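Long-range contacts in KaiC domain-containing protein (Pyrococcus horikoshii, PDB 2ZTS), which probably binds ATP as a KaiC-like member of the P-loop NTPase clan, and holds ADP and magnesium in the crystal: residues T45-Q49 against N240-V244; P61-L67 against K93-G99; L161-N165 against I194-I198. One frame throughout, in Å; residues are numbered along the deposited sequence.

Interaction 1: residues T45-Q49 against N240-V244; sequences TFAAQ and NGIVV. With ADP (adenosine-5'-diphosphate), chain H.
The side-chain amide of Gln49 pairs with the backbone of Ile242 through both of its polar atoms, a glutamine on a helix meeting the N-H and the C=O of a single strand residue. OE1 of Gln49 accepts Ile242 N at 2.8 Å, while NE2 of Gln49 donates to Ile242 O at 3.0 Å. Both bonds are close to straight (163° and 169° at the hydrogens), and each carbonyl is met in its own plane on a lone pair. Because one arm must accept and the other donate, the pairing fixes which way the amide is flipped.

Beside this polar grip, Ile242 supplies the apolar part. Its CD1 comes in at the edge of the Phe46 ring, near the ring plane, and also meets Phe46 CB at 3.5 Å. Farther back along the same branch, Ile242 CG1 lies 4.0 Å from Thr45 CG2. With CG2 anti to the backbone N and OG1 beside that nitrogen (chi1 -67°), Thr45 turns its methyl to the strand and its hydroxyl to the nucleotide: OG1 of Thr45 donates to ADP O1A at 2.8 Å, and Thr45 N to the same oxygen at 2.9 Å. One residue of the ADP pocket thus touches both phosphate and strand.

In the next shell, Phe19 meets the Phe46 ring edge-to-face, and Gln49 NE2 has a second, weak hydrogen bond to Gly15 O. The turn 45-49 belongs to helix 43-58, which begins at the lysine of the Walker A loop, and runs nearly at a right angle to strand 241-244. That strand is outermost on its side of the sheet within this chain, running antiparallel to 233-238, where Phe235 packs on Ile242.

Interaction 2: residues P61-L67 against K93-G99; sequences PGVFVTL and KIAIVDG
Val63 and Val97 meet obliquely through one methyl each, Val63 CG1 and Val97 CG2 standing 3.9 Å apart, although the two residues are not bridge partners. The direct bridges pair Val63 with Ala95 and Val65 with Val97, and these four side chains share one face of the sheet; helix 120-134 packs on Val63, Val65 and Ala95 there, while Val103 meets Val97. On the reverse face Phe64 and Ile96 look to helix 71-79. Phe64 holds CG anti to the backbone N (chi1 -166°), which leads the ring away from strand 94-97 to Val140 and Asp142 and leaves CB as its near atom, 4.1 Å from Ala95 O.

The pairing is parallel and in register, carried by five backbone hydrogen bonds from Gly62 N with Lys93 O, 2.9 Å apart, to Thr66 N with Val97 O at 2.8 Å. Helices 71-79 and 85-90 lie between the two strands in the chain, making this a beta-alpha-beta crossover of the kind on which P-loop NTPase sheets are built.

At the C-terminal ends the conformations become more particular. Thr66 carries OG1 trans to the backbone N (chi1 172°), where it is hydrogen-bonded to Glu69 N; its CG2 therefore takes the crowded position and lies alongside Ile96 CG2 at 4.1 Å, both pointing the same way. Asp98 (chi1 73°) directs its carboxylate away from strand 62-66, OD1 to Ser101 N and OD2 to Ala71 N. Leu67 reaches back with CD1, 3.7 Å from Asp98 O.

Interaction 3: residues L161-N165 against I194-I198; sequences LLKLN and IEEFI
Leu161 spreads its two methyls over different parts of the facing loop, two methyls serving three neighbours. CD1 of Leu161 takes Ile194, 3.8 Å from its CG2, and also lies against Glu195 CG, the apolar stem of an otherwise polar side chain. CD2 of Leu161 meets Ile198 CD1 at 3.7 Å, the two side chains crossing at about a right angle. A bend at chi2 (97°) folds the carboxylate of Glu195 back over its own backbone, where OE1 accepts Ile194 N at 3.2 Å; OE2 is hydrogen-bonded to Thr179 OG1.

One turn on, Leu164 adds a looser touch, its CD2 standing 4.2 Å from Ile198 CD1. Ile198 has CG1 wedged between its backbone N and carbonyl carbon (chi1 68°), and this carries CD1 toward both leucines.

Asn165 closes the walk. Its side chain and that of Ile198 slide past each other in opposite directions, with Asn165 CB 3.8 Å from Ile198 CG2 and OD1 3.8 Å from Ile198 CB. No hydrogen bond spans the contact; across it the Asn165 side chain meets Ile198 by van der Waals contact only. Putting a glycine here would probably open a gap beside Ile198 and give its CG2 freedom to shift.

The site joins helix 157-171 to the 3-10 turn 195-197 that precedes strand 201-209. Ile144 of helix 144-149 packs on both Leu161 and Glu195, while Leu149 of the third subunit, another copy of the protein, lies against Leu162 and Ile194.

In the fold
After strand 32-36 the chain enters helix 43-58, where interaction 1 opens, and runs directly into strand 62-66. Interaction 2 closes a short loop there, bringing 93-99 back beside 61-67 after two helices. Later, 161-165 and 194-198 close a second short loop, interaction 3, in series with interaction 2. Only at 240-244 does interaction 1 close, so both shorter loops nest inside it and none cross. Interactions 1 and 2 touch where Phe64 packs on Ala47 and Ala48, and they reach the two outermost strands of one sheet; interaction 3, its centre about 25 Å from that of interaction 1, ties a helix to the loop before strand 201-209.

Interaction 1: residues T45-Q49 against N240-V244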
loop_
_atom_site.group_PDB
_atom_site.type_symbol
_atom_site.label_atom_id
_atom_site.label_comp_id
_atom_site.label_asym_id
_atom_site.label_seq_id
_atom_site.Cartn_x
_atom_site.Cartn_y
_atom_site.Cartn_z
ATOM N N THR C 45 -12.078 28.525 -5.777
ATOM C CA THR C 45 -11.848 29.938 -5.674
ATOM C C THR C 45 -10.973 30.495 -6.793
ATOM O O THR C 45 -11.332 31.452 -7.467
ATOM C CB THR C 45 -11.237 30.223 -4.285
ATOM O OG1 THR C 45 -12.250 29.919 -3.317
ATOM C CG2 THR C 45 -10.981 31.697 -4.062
ATOM N N PHE C 46 -9.827 29.874 -6.968
ATOM C CA PHE C 46 -8.857 30.173 -8.013
ATOM C C PHE C 46 -9.514 30.022 -9.420
ATOM O O PHE C 46 -9.424 30.921 -10.242
ATOM C CB PHE C 46 -7.731 29.192 -7.825
ATOM C CG PHE C 46 -6.561 29.429 -8.672
ATOM C CD1 PHE C 46 -5.395 29.876 -8.122
ATOM C CD2 PHE C 46 -6.629 29.199 -10.045
ATOM C CE1 PHE C 46 -4.300 30.094 -8.921
ATOM C CE2 PHE C 46 -5.520 29.418 -10.864
ATOM C CZ PHE C 46 -4.363 29.848 -10.319
ATOM N N ALA C 47 -10.241 28.929 -9.657
ATOM C CA ALA C 47 -10.998 28.726 -10.917
ATOM C C ALA C 47 -12.114 29.757 -11.159
ATOM O O ALA C 47 -12.311 30.216 -12.312
ATOM C CB ALA C 47 -11.575 27.372 -10.974
ATOM N N ALA C 48 -12.773 30.184 -10.087
ATOM C CA ALA C 48 -13.840 31.146 -10.193
ATOM C C ALA C 48 -13.255 32.520 -10.494
ATOM O O ALA C 48 -13.821 33.263 -11.299
ATOM C CB ALA C 48 -14.653 31.174 -8.974
ATOM N N GLN C 49 -12.141 32.839 -9.842
ATOM C CA GLN C 49 -11.470 34.097 -10.034
ATOM C C GLN C 49 -11.034 34.260 -11.491
ATOM O O GLN C 49 -11.188 35.342 -12.096
ATOM C CB GLN C 49 -10.263 34.198 -9.088
ATOM C CG GLN C 49 -9.823 35.616 -8.749
ATOM C CD GLN C 49 -8.939 35.657 -7.506
ATOM O OE1 GLN C 49 -9.143 34.862 -6.598
ATOM N NE2 GLN C 49 -7.931 36.542 -7.486
ATOM N N ASN C 240 -10.951 39.944 -1.142
ATOM C CA ASN C 240 -11.129 40.059 -2.583
ATOM C C ASN C 240 -10.514 38.892 -3.341
ATOM O O ASN C 240 -10.111 39.055 -4.432
ATOM C CB ASN C 240 -10.620 41.441 -3.109
ATOM C CG ASN C 240 -11.315 42.622 -2.417
ATOM O OD1 ASN C 240 -10.727 43.254 -1.545
ATOM N ND2 ASN C 240 -12.589 42.878 -2.753
ATOM N N GLY C 241 -10.510 37.691 -2.788
ATOM C CA GLY C 241 -10.005 36.501 -3.478
ATOM C C GLY C 241 -8.530 36.181 -3.261
ATOM O O GLY C 241 -7.903 36.634 -2.310
ATOM N N ILE C 242 -7.958 35.403 -4.170
ATOM C CA ILE C 242 -6.572 35.005 -4.040
ATOM C C ILE C 242 -5.640 36.165 -4.348
ATOM O O ILE C 242 -5.876 36.947 -5.305
ATOM C CB ILE C 242 -6.253 33.794 -4.927
ATOM C CG1 ILE C 242 -7.115 32.623 -4.501
ATOM C CG2 ILE C 242 -4.792 33.408 -4.804
ATOM C CD1 ILE C 242 -6.845 31.339 -5.227
ATOM N N VAL C 243 -4.600 36.267 -3.524
ATOM C CA VAL C 243 -3.402 37.060 -3.816
ATOM C C VAL C 243 -2.149 36.195 -3.526
ATOM O O VAL C 243 -1.986 35.671 -2.413
ATOM C CB VAL C 243 -3.302 38.364 -2.946
ATOM C CG1 VAL C 243 -1.992 39.123 -3.257
ATOM C CG2 VAL C 243 -4.511 39.330 -3.134
ATOM N N VAL C 244 -1.271 36.090 -4.511
ATOM C CA VAL C 244 -0.012 35.386 -4.419
ATOM C C VAL C 244 1.107 36.388 -4.107
ATOM O O VAL C 244 1.102 37.481 -4.641
ATOM C CB VAL C 244 0.273 34.697 -5.733
ATOM C CG1 VAL C 244 1.627 34.023 -5.719
ATOM C CG2 VAL C 244 -0.861 33.688 -6.047
HETATM P PB ADP H . -11.263 23.619 -2.632
HETATM O O1B ADP H . -9.839 23.410 -2.921
HETATM O O2B ADP H . -11.842 22.545 -1.702
HETATM O O3B ADP H . -12.144 23.747 -3.926
HETATM P PA ADP H . -12.126 26.335 -1.956
HETATM O O1A ADP H . -11.776 27.196 -3.189
HETATM O O2A ADP H . -13.590 25.970 -1.876
HETATM O O3A ADP H . -11.176 25.024 -1.814
HETATM O "O5'" ADP H . -11.598 27.178 -0.717
HETATM C "C5'" ADP H . -12.435 27.627 0.299
HETATM C "C4'" ADP H . -11.648 28.330 1.379
HETATM O "O4'" ADP H . -11.402 29.699 1.152
HETATM C "C3'" ADP H . -12.381 28.214 2.700
HETATM O "O3'" ADP H . -12.148 26.898 3.203
HETATM C "C2'" ADP H . -11.812 29.388 3.474
HETATM O "O2'" ADP H . -10.620 29.072 4.102
HETATM C "C1'" ADP H . -11.493 30.420 2.386
HETATM N N9 ADP H . -12.563 31.411 2.192
HETATM C C8 ADP H . -13.833 31.177 1.676
HETATM N N7 ADP H . -14.504 32.347 1.620
HETATM C C5 ADP H . -13.697 33.312 2.143
HETATM C C6 ADP H . -13.861 34.681 2.336
HETATM N N6 ADP H . -14.869 35.343 1.750
HETATM N N1 ADP H . -12.800 35.415 2.871
HETATM C C2 ADP H . -11.606 34.797 3.206
HETATM N N3 ADP H . -11.439 33.422 3.001
HETATM C C4 ADP H . -12.469 32.721 2.486
#

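Interaction 2: residues P61-L67 against K93-G99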
loop_
_atom_site.group_PDB
_atom_site.type_symbol
_atom_site.label_atom_id
_atom_site.label_comp_id
_atom_site.label_asym_id
_atom_site.label_seq_id
_atom_site.Cartn_x
_atom_site.Cartn_y
_atom_site.Cartn_z
ATOM N N PRO C 61 -15.378 36.383 -22.323
ATOM C CA PRO C 61 -16.491 35.566 -21.809
ATOM C C PRO C 61 -15.988 34.233 -21.273
ATOM O O PRO C 61 -15.039 33.706 -21.841
ATOM C CB PRO C 61 -17.401 35.352 -23.036
ATOM C CG PRO C 61 -16.917 36.399 -24.106
ATOM C CD PRO C 61 -15.449 36.612 -23.782
ATOM N N GLY C 62 -16.611 33.714 -20.219
ATOM C CA GLY C 62 -16.214 32.469 -19.591
ATOM C C GLY C 62 -17.327 31.533 -19.178
ATOM O O GLY C 62 -18.430 31.945 -18.811
ATOM N N VAL C 63 -17.045 30.242 -19.265
ATOM C CA VAL C 63 -17.964 29.225 -18.830
ATOM C C VAL C 63 -17.405 28.491 -17.583
ATOM O O VAL C 63 -16.368 27.882 -17.643
ATOM C CB VAL C 63 -18.265 28.233 -19.941
ATOM C CG1 VAL C 63 -19.196 27.173 -19.449
ATOM C CG2 VAL C 63 -18.855 28.944 -21.175
ATOM N N PHE C 64 -18.135 28.524 -16.487
ATOM C CA PHE C 64 -17.785 27.779 -15.320
ATOM C C PHE C 64 -18.703 26.599 -15.238
ATOM O O PHE C 64 -19.913 26.747 -15.007
ATOM C CB PHE C 64 -17.884 28.687 -14.115
ATOM C CG PHE C 64 -17.241 28.140 -12.865
ATOM C CD1 PHE C 64 -16.124 28.740 -12.355
ATOM C CD2 PHE C 64 -17.815 27.061 -12.168
ATOM C CE1 PHE C 64 -15.504 28.240 -11.213
ATOM C CE2 PHE C 64 -17.216 26.557 -11.011
ATOM C CZ PHE C 64 -16.050 27.174 -10.521
ATOM N N VAL C 65 -18.147 25.402 -15.441
ATOM C CA VAL C 65 -18.933 24.178 -15.348
ATOM C C VAL C 65 -18.694 23.651 -13.946
ATOM O O VAL C 65 -17.542 23.518 -13.560
ATOM C CB VAL C 65 -18.452 23.152 -16.321
ATOM C CG1 VAL C 65 -19.199 21.864 -16.193
ATOM C CG2 VAL C 65 -18.442 23.709 -17.771
ATOM N N THR C 66 -19.760 23.348 -13.192
ATOM C CA THR C 66 -19.631 22.725 -11.908
ATOM C C THR C 66 -20.561 21.548 -11.642
ATOM O O THR C 66 -21.742 21.609 -11.892
ATOM C CB THR C 66 -19.735 23.810 -10.790
ATOM O OG1 THR C 66 -19.807 23.187 -9.499
ATOM C CG2 THR C 66 -20.940 24.700 -10.923
ATOM N N LEU C 67 -19.992 20.449 -11.157
ATOM C CA LEU C 67 -20.772 19.313 -10.659
ATOM C C LEU C 67 -20.503 19.112 -9.162
ATOM O O LEU C 67 -20.947 18.149 -8.545
ATOM C CB LEU C 67 -20.396 18.066 -11.515
ATOM C CG LEU C 67 -21.279 17.539 -12.666
ATOM C CD1 LEU C 67 -22.586 18.279 -12.950
ATOM C CD2 LEU C 67 -20.489 17.362 -13.919
ATOM N N LYS C 93 -21.595 37.492 -20.535
ATOM C CA LYS C 93 -20.150 37.325 -20.430
ATOM C C LYS C 93 -19.766 36.120 -19.556
ATOM O O LYS C 93 -18.646 35.657 -19.660
ATOM C CB LYS C 93 -19.444 38.583 -19.928
ATOM C CG LYS C 93 -19.715 39.848 -20.752
ATOM C CD LYS C 93 -18.503 40.366 -21.535
ATOM C CE LYS C 93 -18.822 41.670 -22.292
ATOM N NZ LYS C 93 -20.022 41.575 -23.261
ATOM N N ILE C 94 -20.683 35.603 -18.737
ATOM C CA ILE C 94 -20.421 34.369 -17.997
ATOM C C ILE C 94 -21.583 33.458 -18.092
ATOM O O ILE C 94 -22.705 33.888 -17.992
ATOM C CB ILE C 94 -20.156 34.655 -16.498
ATOM C CG1 ILE C 94 -18.896 35.459 -16.306
ATOM C CG2 ILE C 94 -20.052 33.348 -15.681
ATOM C CD1 ILE C 94 -18.624 35.789 -14.798
ATOM N N ALA C 95 -21.331 32.183 -18.274
ATOM C CA ALA C 95 -22.363 31.177 -18.037
ATOM C C ALA C 95 -21.891 30.204 -16.982
ATOM O O ALA C 95 -20.683 29.847 -16.926
ATOM C CB ALA C 95 -22.675 30.456 -19.303
ATOM N N ILE C 96 -22.849 29.754 -16.158
ATOM C CA ILE C 96 -22.621 28.705 -15.170
ATOM C C ILE C 96 -23.442 27.526 -15.601
ATOM O O ILE C 96 -24.662 27.657 -15.803
ATOM C CB ILE C 96 -23.007 29.092 -13.715
ATOM C CG1 ILE C 96 -22.174 30.268 -13.205
ATOM C CG2 ILE C 96 -22.803 27.849 -12.795
ATOM C CD1 ILE C 96 -22.710 30.964 -11.867
ATOM N N VAL C 97 -22.750 26.388 -15.765
ATOM C CA VAL C 97 -23.340 25.117 -16.133
ATOM C C VAL C 97 -23.219 24.142 -14.972
ATOM O O VAL C 97 -22.103 23.635 -14.671
ATOM C CB VAL C 97 -22.595 24.515 -17.319
ATOM C CG1 VAL C 97 -23.164 23.176 -17.647
ATOM C CG2 VAL C 97 -22.607 25.471 -18.559
ATOM N N ASP C 98 -24.348 23.794 -14.370
ATOM C CA ASP C 98 -24.314 22.940 -13.179
ATOM C C ASP C 98 -24.887 21.495 -13.302
ATOM O O ASP C 98 -25.146 20.860 -12.291
ATOM C CB ASP C 98 -24.821 23.734 -11.959
ATOM C CG ASP C 98 -26.331 23.974 -11.975
ATOM O OD1 ASP C 98 -27.017 23.587 -12.953
ATOM O OD2 ASP C 98 -26.899 24.546 -11.029
ATOM N N GLY C 99 -25.271 20.995 -14.475
ATOM C CA GLY C 99 -26.604 21.180 -15.002
ATOM C C GLY C 99 -27.332 20.039 -14.251
ATOM O O GLY C 99 -27.166 18.814 -14.595
#

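Interaction 3: residues L161-N165 against I194-I198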
loop_
_atom_site.group_PDB
_atom_site.type_symbol
_atom_site.label_atom_id
_atom_site.label_comp_id
_atom_site.label_asym_id
_atom_site.label_seq_id
_atom_site.Cartn_x
_atom_site.Cartn_y
_atom_site.Cartn_z
ATOM N N LEU C 161 -12.237 10.988 -19.635
ATOM C CA LEU C 161 -11.153 11.964 -19.819
ATOM C C LEU C 161 -10.630 12.039 -21.264
ATOM O O LEU C 161 -10.349 13.137 -21.768
ATOM C CB LEU C 161 -10.043 11.731 -18.825
ATOM C CG LEU C 161 -10.418 12.193 -17.388
ATOM C CD1 LEU C 161 -9.490 11.641 -16.313
ATOM C CD2 LEU C 161 -10.416 13.702 -17.294
ATOM N N LEU C 162 -10.542 10.896 -21.939
ATOM C CA LEU C 162 -10.154 10.905 -23.335
ATOM C C LEU C 162 -11.254 11.591 -24.211
ATOM O O LEU C 162 -10.950 12.442 -25.026
ATOM C CB LEU C 162 -9.811 9.485 -23.798
ATOM C CG LEU C 162 -8.429 9.001 -23.301
ATOM C CD1 LEU C 162 -8.198 7.601 -23.806
ATOM C CD2 LEU C 162 -7.246 9.888 -23.658
ATOM N N LYS C 163 -12.534 11.324 -23.961
ATOM C CA LYS C 163 -13.552 12.135 -24.660
ATOM C C LYS C 163 -13.482 13.642 -24.369
ATOM O O LYS C 163 -13.660 14.464 -25.285
ATOM C CB LYS C 163 -14.967 11.673 -24.367
ATOM C CG LYS C 163 -15.369 10.322 -24.841
ATOM C CD LYS C 163 -16.889 10.165 -24.509
ATOM C CE LYS C 163 -17.486 8.818 -24.879
ATOM N NZ LYS C 163 -17.939 8.759 -26.341
ATOM N N LEU C 164 -13.202 14.029 -23.117
ATOM C CA LEU C 164 -13.113 15.430 -22.808
ATOM C C LEU C 164 -11.967 16.066 -23.580
ATOM O O LEU C 164 -12.079 17.212 -24.033
ATOM C CB LEU C 164 -12.890 15.666 -21.333
ATOM C CG LEU C 164 -12.585 17.028 -20.803
ATOM C CD1 LEU C 164 -13.653 18.047 -21.154
ATOM C CD2 LEU C 164 -12.552 16.881 -19.303
ATOM N N ASN C 165 -10.842 15.359 -23.654
ATOM C CA ASN C 165 -9.611 15.872 -24.290
ATOM C C ASN C 165 -9.905 16.202 -25.747
ATOM O O ASN C 165 -9.478 17.237 -26.219
ATOM C CB ASN C 165 -8.492 14.829 -24.204
ATOM C CG ASN C 165 -7.186 15.272 -24.837
ATOM O OD1 ASN C 165 -6.626 16.293 -24.469
ATOM N ND2 ASN C 165 -6.677 14.465 -25.799
ATOM N N ILE C 194 -4.525 10.062 -14.161
ATOM C CA ILE C 194 -4.857 10.166 -15.598
ATOM C C ILE C 194 -4.991 11.648 -16.008
ATOM O O ILE C 194 -4.680 12.025 -17.115
ATOM C CB ILE C 194 -6.175 9.407 -15.869
ATOM C CG1 ILE C 194 -6.056 7.918 -15.458
ATOM C CG2 ILE C 194 -6.548 9.512 -17.278
ATOM C CD1 ILE C 194 -7.397 7.154 -15.401
ATOM N N GLU C 195 -5.541 12.454 -15.103
ATOM C CA GLU C 195 -5.886 13.815 -15.374
ATOM C C GLU C 195 -4.714 14.592 -16.007
ATOM O O GLU C 195 -4.933 15.428 -16.886
ATOM C CB GLU C 195 -6.314 14.497 -14.068
ATOM C CG GLU C 195 -7.571 13.932 -13.451
ATOM C CD GLU C 195 -7.303 12.903 -12.344
ATOM O OE1 GLU C 195 -6.700 11.862 -12.654
ATOM O OE2 GLU C 195 -7.643 13.196 -11.166
ATOM N N GLU C 196 -3.505 14.404 -15.474
ATOM C CA GLU C 196 -2.296 15.089 -15.979
ATOM C C GLU C 196 -1.924 14.751 -17.440
ATOM O O GLU C 196 -1.255 15.551 -18.108
ATOM C CB GLU C 196 -1.103 14.767 -15.071
ATOM C CG GLU C 196 -0.852 13.282 -14.904
ATOM C CD GLU C 196 -1.449 12.673 -13.632
ATOM O OE1 GLU C 196 -2.639 12.875 -13.298
ATOM O OE2 GLU C 196 -0.754 11.894 -13.008
ATOM N N PHE C 197 -2.351 13.594 -17.946
ATOM C CA PHE C 197 -2.154 13.261 -19.348
ATOM C C PHE C 197 -3.020 14.042 -20.362
ATOM O O PHE C 197 -2.827 13.855 -21.560
ATOM C CB PHE C 197 -2.303 11.752 -19.582
ATOM C CG PHE C 197 -1.265 10.967 -18.874
ATOM C CD1 PHE C 197 -0.007 10.812 -19.437
ATOM C CD2 PHE C 197 -1.498 10.495 -17.595
ATOM C CE1 PHE C 197 0.967 10.153 -18.762
ATOM C CE2 PHE C 197 -0.528 9.816 -16.919
ATOM C CZ PHE C 197 0.700 9.645 -17.478
ATOM N N ILE C 198 -4.020 14.810 -19.911
ATOM C CA ILE C 198 -4.764 15.667 -20.843
ATOM C C ILE C 198 -4.510 17.142 -20.587
ATOM O O ILE C 198 -5.211 17.982 -21.071
ATOM C CB ILE C 198 -6.279 15.330 -20.841
ATOM C CG1 ILE C 198 -6.949 15.699 -19.535
ATOM C CG2 ILE C 198 -6.495 13.823 -21.164
ATOM C CD1 ILE C 198 -8.467 15.804 -19.641
#